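Local coordinates for sister chromatid cohesion protein (Chaetomium thermophilum, PDB 5T8V) that probably acts as a cohesin loader that binds chromatin, this chain being the C-terminal, HEAT-repeat part of the longer protein, at residues A[100-105]-A[164-169]; A[169-174]-A[232-237]; A[1169-1174]-A[1205-1210]. All blocks are in the same frame, centred on the assembly; numbering follows the deposited sequence.

Interactions 1 and 2 follow one another on helix 149-172 and share Pro169, with centres about 12 Å apart. In interaction 1 the loop 100-105 meets the helix at a wider, pi-type turn just before the kink at Pro169, and in interaction 2 the loop 232-237 meets its C-terminal end. The two also touch directly: Ile167 CG2 packs 3.9 Å from Ile234 CD1, and Met168 CE lies against the backbone of Ile234. Interaction 3 belongs to another region, the sister chromatid cohesion C-terminus, across the chain's centre from the other two. Its centre is about 94 Å from that of interaction 1 and about 84 Å from that of interaction 2. All three join an inter-helix loop to a helix.

Interaction 1: A[100-105]-A[164-169]; sequences LDFSVQ and DGIIMP
Ser103 and Gly165 bring the two backbones together, their CA atoms 3.9 Å apart, where the loop 100-105 runs up against helix 149-172 at a wider, pi-type turn. A single hydrogen bond joins the main chains: Val104 N donates to Gly165 O over 2.7 Å, nearly straight at 171° and in the plane of the carbonyl. In a regular helix that oxygen would look to the amide of residue 169, but this is Pro169, which has no N-H to give, and the helix kinks there. The same oxygen also takes a CA-H contact from Ser103 CA.

With no side chain on Gly165, Ser103 CB can settle 3.6 Å from Gly165 CA. OG of Ser103 sits between the backbone N and the carbonyl carbon (chi1 58°) and turns back along its own loop to Asp101 OD1, a 2.9 Å hydrogen bond made on the syn side of the carboxylate. Phe102 and Ile166 supply the apolar half, crossing at about a right angle. Ile166 CD1 approaches CD1 of the Phe102 ring, 3.5 Å away, and lies 3.6 Å from Phe102 O. That carbonyl is hydrogen-bonded to Trp116 NE1, while Leu123 touches both Phe102 and Ile166.

The chemistry is divided between a backbone bond, which gives an amide partner to a helical carbonyl whose usual i+4 partner is a proline, and a buried hydrocarbon contact. Together they hold the loop to the helix without any charged group reaching across.

Interaction 2: A[169-174]-A[232-237]; sequences PLAELR and LFIETA
The guanidinium of Arg174 lies with one face against Ala237, whose CB stands 3.7 Å above the plane over its centre, while Glu235 O and the carbonyl of Ala171 sit at its edge. NH2 donates to Glu235 O over 3.2 Å, reaching that carbonyl from above its plane. NH1 grips two oxygens of its own segment, Ala171 O at 2.6 Å and Leu173 O at 3.0 Å. The chain bends at chi2 (-67°), which places CD, and the guanidinium lies beside the last turn of helix 149-172. An alanine in place of Arg174 would probably leave the carbonyls of Ala171, Leu173 and Glu235 without these N-H partners and open a gap over the methyl of Ala237.

The carboxylate planes of Glu172 and Glu235 are 85° apart, with Glu172 OE2 4.5 Å from Glu235 OE1, two like charges; Lys290 forms a long, weak ion pair with Glu235 OE1. Elsewhere in the contact, Ala171 CB packs on Ile234 CG1 at 3.5 Å, and Phe250 touches both residues. An arginine from just past a helix end thus ties that end to the loop between helices 218-232 and 247-267, a helix-to-loop junction within this largely helical HEAT-repeat protein.

Interaction 3: A[1169-1174]-A[1205-1210]; sequences LATSTH and QSIFAY
Leu1169 meets Tyr1210 first, its CD2 lying 3.8 Å from the phenol OH and 4.0 Å from CE1, the two side chains crossing at about a right angle. From here the backbone makes a type I turn to Ser1172, closed by Ser1172 N bonding to Leu1169 O. Thr1171 points into the contact: its CG2, anti to the carbonyl carbon, packs 3.8 Å from Ile1207 CG2, and its OG1 passes 3.8 Å from Tyr1210 CD2. That hydroxyl has its polar partner in Thr1168 O. Ser1172 comes next, with CA at the edge of the Tyr1210 ring, in its plane and 4.0 Å from CE2. Its CB lies 3.4 Å from Tyr1210 OH. OG is hydrogen-bonded to Gln1137 OE1 and takes a weak bond from the amide of His1174, the N-cap residue of helix 1175-1191.

Across the two segments, then, the buried contact is mostly carbon on carbon and carbon on hydroxyl, with the edge of the tyrosine ring set against the turn at Ser1172 CA. The threonine and serine hydroxyls are satisfied by Thr1168 O and Gln1137 OE1, while the turn's carbonyl at Thr1171 is bonded to NE2 of Gln1211, on the same helix as Tyr1210.

Interaction 1: A[100-105]-A[164-169]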
loop_
_atom_site.group_PDB
_atom_site.type_symbol
_atom_site.label_atom_id
_atom_site.label_comp_id
_atom_site.label_asym_id
_atom_site.label_seq_id
_atom_site.Cartn_x
_atom_site.Cartn_y
_atom_site.Cartn_z
ATOM N N LEU A 100 -42.929 -39.492 -34.852
ATOM C CA LEU A 100 -42.459 -38.548 -35.853
ATOM C C LEU A 100 -41.183 -37.853 -35.388
ATOM O O LEU A 100 -40.995 -37.576 -34.199
ATOM C CB LEU A 100 -43.544 -37.512 -36.144
ATOM C CG LEU A 100 -43.182 -36.370 -37.094
ATOM C CD1 LEU A 100 -42.882 -36.900 -38.485
ATOM C CD2 LEU A 100 -44.304 -35.347 -37.134
ATOM N N ASP A 101 -40.302 -37.574 -36.344
ATOM C CA ASP A 101 -39.059 -36.846 -36.103
ATOM C C ASP A 101 -39.165 -35.503 -36.816
ATOM O O ASP A 101 -38.887 -35.400 -38.015
ATOM C CB ASP A 101 -37.852 -37.643 -36.591
ATOM C CG ASP A 101 -36.580 -36.819 -36.612
ATOM O OD1 ASP A 101 -35.936 -36.688 -35.551
ATOM O OD2 ASP A 101 -36.225 -36.299 -37.690
ATOM N N PHE A 102 -39.575 -34.475 -36.073
ATOM C CA PHE A 102 -39.738 -33.131 -36.611
ATOM C C PHE A 102 -38.519 -32.251 -36.354
ATOM O O PHE A 102 -38.626 -31.021 -36.412
ATOM C CB PHE A 102 -40.994 -32.477 -36.028
ATOM C CG PHE A 102 -41.095 -32.578 -34.531
ATOM C CD1 PHE A 102 -40.364 -31.735 -33.710
ATOM C CD2 PHE A 102 -41.929 -33.514 -33.946
ATOM C CE1 PHE A 102 -40.462 -31.828 -32.335
ATOM C CE2 PHE A 102 -42.033 -33.611 -32.574
ATOM C CZ PHE A 102 -41.298 -32.767 -31.767
ATOM N N SER A 103 -37.366 -32.855 -36.082
ATOM C CA SER A 103 -36.171 -32.084 -35.778
ATOM C C SER A 103 -35.595 -31.449 -37.040
ATOM O O SER A 103 -35.740 -31.967 -38.151
ATOM C CB SER A 103 -35.119 -32.973 -35.116
ATOM O OG SER A 103 -34.774 -34.066 -35.950
ATOM N N VAL A 104 -34.945 -30.310 -36.853
ATOM C CA VAL A 104 -34.238 -29.618 -37.924
ATOM C C VAL A 104 -32.780 -30.048 -37.899
ATOM O O VAL A 104 -32.191 -30.234 -36.827
ATOM C CB VAL A 104 -34.376 -28.092 -37.769
ATOM C CG1 VAL A 104 -33.384 -27.351 -38.665
ATOM C CG2 VAL A 104 -35.794 -27.656 -38.090
ATOM N N GLN A 105 -32.194 -30.204 -39.081
ATOM C CA GLN A 105 -30.793 -30.570 -39.224
ATOM C C GLN A 105 -30.047 -29.459 -39.950
ATOM O O GLN A 105 -30.528 -28.927 -40.953
ATOM C CB GLN A 105 -30.644 -31.892 -39.985
ATOM C CG GLN A 105 -30.949 -33.123 -39.146
ATOM C CD GLN A 105 -29.936 -33.335 -38.037
ATOM O OE1 GLN A 105 -29.010 -32.542 -37.865
ATOM N NE2 GLN A 105 -30.108 -34.409 -37.276
ATOM N N ASP A 164 -34.782 -30.163 -28.175
ATOM C CA ASP A 164 -33.621 -30.725 -28.860
ATOM C C ASP A 164 -33.668 -30.464 -30.361
ATOM O O ASP A 164 -32.633 -30.202 -30.983
ATOM C CB ASP A 164 -33.529 -32.229 -28.595
ATOM C CG ASP A 164 -33.043 -32.553 -27.198
ATOM O OD1 ASP A 164 -32.305 -31.732 -26.613
ATOM O OD2 ASP A 164 -33.396 -33.637 -26.688
ATOM N N GLY A 165 -34.856 -30.525 -30.960
ATOM C CA GLY A 165 -34.966 -30.604 -32.404
ATOM C C GLY A 165 -35.326 -29.325 -33.133
ATOM O O GLY A 165 -35.192 -29.264 -34.358
ATOM N N ILE A 166 -35.785 -28.298 -32.416
ATOM C CA ILE A 166 -36.256 -27.083 -33.075
ATOM C C ILE A 166 -35.738 -25.838 -32.362
ATOM O O ILE A 166 -35.028 -25.022 -32.958
ATOM C CB ILE A 166 -37.794 -27.076 -33.158
ATOM C CG1 ILE A 166 -38.266 -28.270 -33.998
ATOM C CG2 ILE A 166 -38.290 -25.762 -33.756
ATOM C CD1 ILE A 166 -39.763 -28.344 -34.239
ATOM N N ILE A 167 -36.089 -25.685 -31.085
ATOM C CA ILE A 167 -35.814 -24.434 -30.377
ATOM C C ILE A 167 -34.314 -24.162 -30.344
ATOM O O ILE A 167 -33.841 -23.106 -30.786
ATOM C CB ILE A 167 -36.411 -24.482 -28.959
ATOM C CG1 ILE A 167 -37.922 -24.729 -29.027
ATOM C CG2 ILE A 167 -36.138 -23.181 -28.219
ATOM C CD1 ILE A 167 -38.539 -25.139 -27.708
ATOM N N MET A 168 -33.542 -25.114 -29.822
ATOM C CA MET A 168 -32.099 -24.919 -29.710
ATOM C C MET A 168 -31.428 -24.780 -31.070
ATOM O O MET A 168 -30.717 -23.782 -31.284
ATOM C CB MET A 168 -31.490 -26.069 -28.900
ATOM C CG MET A 168 -32.061 -26.213 -27.491
ATOM S SD MET A 168 -31.666 -24.838 -26.390
ATOM C CE MET A 168 -29.898 -25.039 -26.198
ATOM N N PRO A 169 -31.600 -25.702 -32.022
ATOM C CA PRO A 169 -30.927 -25.525 -33.320
ATOM C C PRO A 169 -31.344 -24.262 -34.053
ATOM O O PRO A 169 -30.535 -23.700 -34.802
ATOM C CB PRO A 169 -31.317 -26.791 -34.098
ATOM C CG PRO A 169 -32.516 -27.334 -33.398
ATOM C CD PRO A 169 -32.360 -26.963 -31.962
#

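Interaction 2: A[169-174]-A[232-237]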
loop_
_atom_site.group_PDB
_atom_site.type_symbol
_atom_site.label_atom_id
_atom_site.label_comp_id
_atom_site.label_asym_id
_atom_site.label_seq_id
_atom_site.Cartn_x
_atom_site.Cartn_y
_atom_site.Cartn_z
ATOM N N PRO A 169 -31.600 -25.702 -32.022
ATOM C CA PRO A 169 -30.927 -25.525 -33.320
ATOM C C PRO A 169 -31.344 -24.262 -34.053
ATOM O O PRO A 169 -30.535 -23.700 -34.802
ATOM C CB PRO A 169 -31.317 -26.791 -34.098
ATOM C CG PRO A 169 -32.516 -27.334 -33.398
ATOM C CD PRO A 169 -32.360 -26.963 -31.962
ATOM N N LEU A 170 -32.581 -23.795 -33.867
ATOM C CA LEU A 170 -32.989 -22.542 -34.495
ATOM C C LEU A 170 -32.308 -21.352 -33.837
ATOM O O LEU A 170 -31.854 -20.432 -34.526
ATOM C CB LEU A 170 -34.508 -22.386 -34.435
ATOM C CG LEU A 170 -35.301 -23.086 -35.542
ATOM C CD1 LEU A 170 -36.786 -23.049 -35.233
ATOM C CD2 LEU A 170 -35.037 -22.439 -36.889
ATOM N N ALA A 171 -32.231 -21.349 -32.506
ATOM C CA ALA A 171 -31.537 -20.267 -31.818
ATOM C C ALA A 171 -30.064 -20.226 -32.201
ATOM O O ALA A 171 -29.493 -19.144 -32.384
ATOM C CB ALA A 171 -31.691 -20.426 -30.307
ATOM N N GLU A 172 -29.433 -21.394 -32.342
ATOM C CA GLU A 172 -28.000 -21.454 -32.600
ATOM C C GLU A 172 -27.645 -21.248 -34.066
ATOM O O GLU A 172 -26.486 -20.941 -34.368
ATOM C CB GLU A 172 -27.438 -22.798 -32.134
ATOM C CG GLU A 172 -27.613 -23.061 -30.647
ATOM C CD GLU A 172 -26.900 -24.317 -30.187
ATOM O OE1 GLU A 172 -26.198 -24.938 -31.011
ATOM O OE2 GLU A 172 -27.042 -24.682 -29.000
ATOM N N LEU A 173 -28.601 -21.404 -34.979
ATOM C CA LEU A 173 -28.295 -21.344 -36.403
ATOM C C LEU A 173 -27.847 -19.944 -36.799
ATOM O O LEU A 173 -28.509 -18.953 -36.478
ATOM C CB LEU A 173 -29.515 -21.753 -37.226
ATOM C CG LEU A 173 -29.238 -21.955 -38.715
ATOM C CD1 LEU A 173 -28.474 -23.250 -38.939
ATOM C CD2 LEU A 173 -30.534 -21.942 -39.511
ATOM N N ARG A 174 -26.728 -19.869 -37.515
ATOM C CA ARG A 174 -26.164 -18.611 -37.976
ATOM C C ARG A 174 -26.071 -18.610 -39.496
ATOM O O ARG A 174 -26.344 -19.611 -40.165
ATOM C CB ARG A 174 -24.782 -18.371 -37.359
ATOM C CG ARG A 174 -24.794 -18.264 -35.844
ATOM C CD ARG A 174 -25.535 -17.019 -35.373
ATOM N NE ARG A 174 -25.594 -16.939 -33.915
ATOM C CZ ARG A 174 -26.543 -17.493 -33.165
ATOM N NH1 ARG A 174 -27.532 -18.178 -33.725
ATOM N NH2 ARG A 174 -26.502 -17.364 -31.845
ATOM N N LEU A 232 -32.123 -23.077 -20.453
ATOM C CA LEU A 232 -31.568 -21.929 -19.743
ATOM C C LEU A 232 -30.363 -21.357 -20.478
ATOM O O LEU A 232 -30.184 -20.135 -20.534
ATOM C CB LEU A 232 -31.191 -22.344 -18.321
ATOM C CG LEU A 232 -30.671 -21.261 -17.379
ATOM C CD1 LEU A 232 -31.764 -20.261 -17.043
ATOM C CD2 LEU A 232 -30.126 -21.909 -16.119
ATOM N N PHE A 233 -29.529 -22.225 -21.058
ATOM C CA PHE A 233 -28.321 -21.816 -21.761
ATOM C C PHE A 233 -28.529 -21.745 -23.270
ATOM O O PHE A 233 -27.591 -21.973 -24.042
ATOM C CB PHE A 233 -27.174 -22.769 -21.425
ATOM C CG PHE A 233 -26.945 -22.936 -19.951
ATOM C CD1 PHE A 233 -26.139 -22.048 -19.256
ATOM C CD2 PHE A 233 -27.547 -23.972 -19.257
ATOM C CE1 PHE A 233 -25.932 -22.194 -17.897
ATOM C CE2 PHE A 233 -27.346 -24.125 -17.898
ATOM C CZ PHE A 233 -26.538 -23.236 -17.216
ATOM N N ILE A 234 -29.752 -21.440 -23.704
ATOM C CA ILE A 234 -30.021 -21.255 -25.123
ATOM C C ILE A 234 -29.141 -20.136 -25.661
ATOM O O ILE A 234 -28.902 -19.127 -24.985
ATOM C CB ILE A 234 -31.516 -20.957 -25.337
ATOM C CG1 ILE A 234 -31.829 -20.780 -26.821
ATOM C CG2 ILE A 234 -31.930 -19.714 -24.549
ATOM C CD1 ILE A 234 -33.311 -20.715 -27.118
ATOM N N GLU A 235 -28.646 -20.310 -26.888
ATOM C CA GLU A 235 -27.714 -19.354 -27.487
ATOM C C GLU A 235 -28.477 -18.415 -28.414
ATOM O O GLU A 235 -28.486 -18.560 -29.636
ATOM C CB GLU A 235 -26.592 -20.077 -28.223
ATOM C CG GLU A 235 -25.327 -20.221 -27.404
ATOM C CD GLU A 235 -24.095 -20.398 -28.268
ATOM O OE1 GLU A 235 -24.117 -21.261 -29.172
ATOM O OE2 GLU A 235 -23.110 -19.662 -28.050
ATOM N N THR A 236 -29.124 -17.428 -27.804
ATOM C CA THR A 236 -29.664 -16.310 -28.559
ATOM C C THR A 236 -28.544 -15.621 -29.330
ATOM O O THR A 236 -27.389 -15.592 -28.898
ATOM C CB THR A 236 -30.349 -15.322 -27.612
ATOM O OG1 THR A 236 -31.463 -15.961 -26.977
ATOM C CG2 THR A 236 -30.837 -14.093 -28.358
ATOM N N ALA A 237 -28.891 -15.071 -30.489
ATOM C CA ALA A 237 -27.910 -14.385 -31.311
ATOM C C ALA A 237 -27.581 -13.014 -30.727
ATOM O O ALA A 237 -28.342 -12.439 -29.943
ATOM C CB ALA A 237 -28.422 -14.235 -32.742
#

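Interaction 3: A[1169-1174]-A[1205-1210]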
loop_
_atom_site.group_PDB
_atom_site.type_symbol
_atom_site.label_atom_id
_atom_site.label_comp_id
_atom_site.label_asym_id
_atom_site.label_seq_id
_atom_site.Cartn_x
_atom_site.Cartn_y
_atom_site.Cartn_z
ATOM N N LEU A 1169 38.477 1.755 14.481
ATOM C CA LEU A 1169 37.584 2.897 14.620
ATOM C C LEU A 1169 36.274 2.702 13.869
ATOM O O LEU A 1169 35.290 3.380 14.182
ATOM C CB LEU A 1169 38.282 4.166 14.133
ATOM C CG LEU A 1169 39.503 4.600 14.951
ATOM C CD1 LEU A 1169 40.287 5.674 14.220
ATOM C CD2 LEU A 1169 39.086 5.094 16.331
ATOM N N ALA A 1170 36.236 1.794 12.890
ATOM C CA ALA A 1170 34.992 1.536 12.175
ATOM C C ALA A 1170 33.919 0.958 13.087
ATOM O O ALA A 1170 32.730 1.053 12.763
ATOM C CB ALA A 1170 35.244 0.588 11.003
ATOM N N THR A 1171 34.308 0.363 14.214
ATOM C CA THR A 1171 33.362 -0.192 15.172
ATOM C C THR A 1171 32.988 0.803 16.264
ATOM O O THR A 1171 32.502 0.394 17.324
ATOM C CB THR A 1171 33.934 -1.463 15.806
ATOM O OG1 THR A 1171 35.048 -1.126 16.643
ATOM C CG2 THR A 1171 34.387 -2.444 14.732
ATOM N N SER A 1172 33.206 2.093 16.031
ATOM C CA SER A 1172 32.889 3.108 17.023
ATOM C C SER A 1172 31.406 3.457 16.974
ATOM O O SER A 1172 30.754 3.355 15.931
ATOM C CB SER A 1172 33.729 4.364 16.786
ATOM O OG SER A 1172 33.469 5.344 17.772
ATOM N N THR A 1173 30.873 3.870 18.127
ATOM C CA THR A 1173 29.477 4.284 18.194
ATOM C C THR A 1173 29.278 5.700 17.666
ATOM O O THR A 1173 28.212 6.008 17.120
ATOM C CB THR A 1173 28.960 4.184 19.631
ATOM O OG1 THR A 1173 29.819 4.923 20.509
ATOM C CG2 THR A 1173 28.905 2.732 20.078
ATOM N N HIS A 1174 30.277 6.569 17.820
ATOM C CA HIS A 1174 30.218 7.904 17.239
ATOM C C HIS A 1174 30.083 7.768 15.725
ATOM O O HIS A 1174 31.018 7.295 15.067
ATOM C CB HIS A 1174 31.465 8.713 17.603
ATOM C CG HIS A 1174 31.371 10.163 17.240
ATOM N ND1 HIS A 1174 32.484 10.955 17.053
ATOM C CD2 HIS A 1174 30.300 10.966 17.036
ATOM C CE1 HIS A 1174 32.102 12.182 16.747
ATOM N NE2 HIS A 1174 30.782 12.216 16.730
ATOM N N GLN A 1205 41.893 -8.560 17.810
ATOM C CA GLN A 1205 42.301 -8.166 19.154
ATOM C C GLN A 1205 42.117 -6.669 19.365
ATOM O O GLN A 1205 41.659 -6.232 20.427
ATOM C CB GLN A 1205 43.760 -8.562 19.394
ATOM C CG GLN A 1205 44.015 -10.062 19.341
ATOM C CD GLN A 1205 45.476 -10.399 19.102
ATOM O OE1 GLN A 1205 46.342 -9.521 19.119
ATOM N NE2 GLN A 1205 45.757 -11.677 18.869
ATOM N N SER A 1206 42.460 -5.868 18.353
ATOM C CA SER A 1206 42.325 -4.420 18.468
ATOM C C SER A 1206 40.867 -4.016 18.633
ATOM O O SER A 1206 40.535 -3.181 19.480
ATOM C CB SER A 1206 42.935 -3.739 17.242
ATOM O OG SER A 1206 42.768 -2.335 17.306
ATOM N N ILE A 1207 39.978 -4.592 17.822
ATOM C CA ILE A 1207 38.560 -4.262 17.933
ATOM C C ILE A 1207 38.042 -4.618 19.318
ATOM O O ILE A 1207 37.275 -3.860 19.924
ATOM C CB ILE A 1207 37.755 -4.969 16.826
ATOM C CG1 ILE A 1207 38.154 -4.416 15.453
ATOM C CG2 ILE A 1207 36.249 -4.786 17.053
ATOM C CD1 ILE A 1207 37.541 -5.159 14.282
ATOM N N PHE A 1208 38.456 -5.773 19.848
ATOM C CA PHE A 1208 38.003 -6.168 21.178
ATOM C C PHE A 1208 38.502 -5.193 22.239
ATOM O O PHE A 1208 37.723 -4.711 23.069
ATOM C CB PHE A 1208 38.465 -7.589 21.498
ATOM C CG PHE A 1208 38.207 -7.995 22.922
ATOM C CD1 PHE A 1208 36.912 -8.146 23.387
ATOM C CD2 PHE A 1208 39.258 -8.219 23.795
ATOM C CE1 PHE A 1208 36.669 -8.513 24.695
ATOM C CE2 PHE A 1208 39.021 -8.588 25.105
ATOM C CZ PHE A 1208 37.725 -8.735 25.555
ATOM N N ALA A 1209 39.804 -4.894 22.231
ATOM C CA ALA A 1209 40.349 -3.954 23.206
ATOM C C ALA A 1209 39.659 -2.600 23.110
ATOM O O ALA A 1209 39.435 -1.932 24.125
ATOM C CB ALA A 1209 41.856 -3.803 23.005
ATOM N N TYR A 1210 39.307 -2.183 21.893
ATOM C CA TYR A 1210 38.635 -0.902 21.704
ATOM C C TYR A 1210 37.231 -0.931 22.295
ATOM O O TYR A 1210 36.826 -0.003 23.003
ATOM C CB TYR A 1210 38.594 -0.565 20.214
ATOM C CG TYR A 1210 38.012 0.790 19.882
ATOM C CD1 TYR A 1210 38.745 1.950 20.086
ATOM C CD2 TYR A 1210 36.740 0.906 19.341
ATOM C CE1 TYR A 1210 38.222 3.192 19.774
ATOM C CE2 TYR A 1210 36.207 2.142 19.025
ATOM C CZ TYR A 1210 36.952 3.282 19.243
ATOM O OH TYR A 1210 36.425 4.517 18.931
#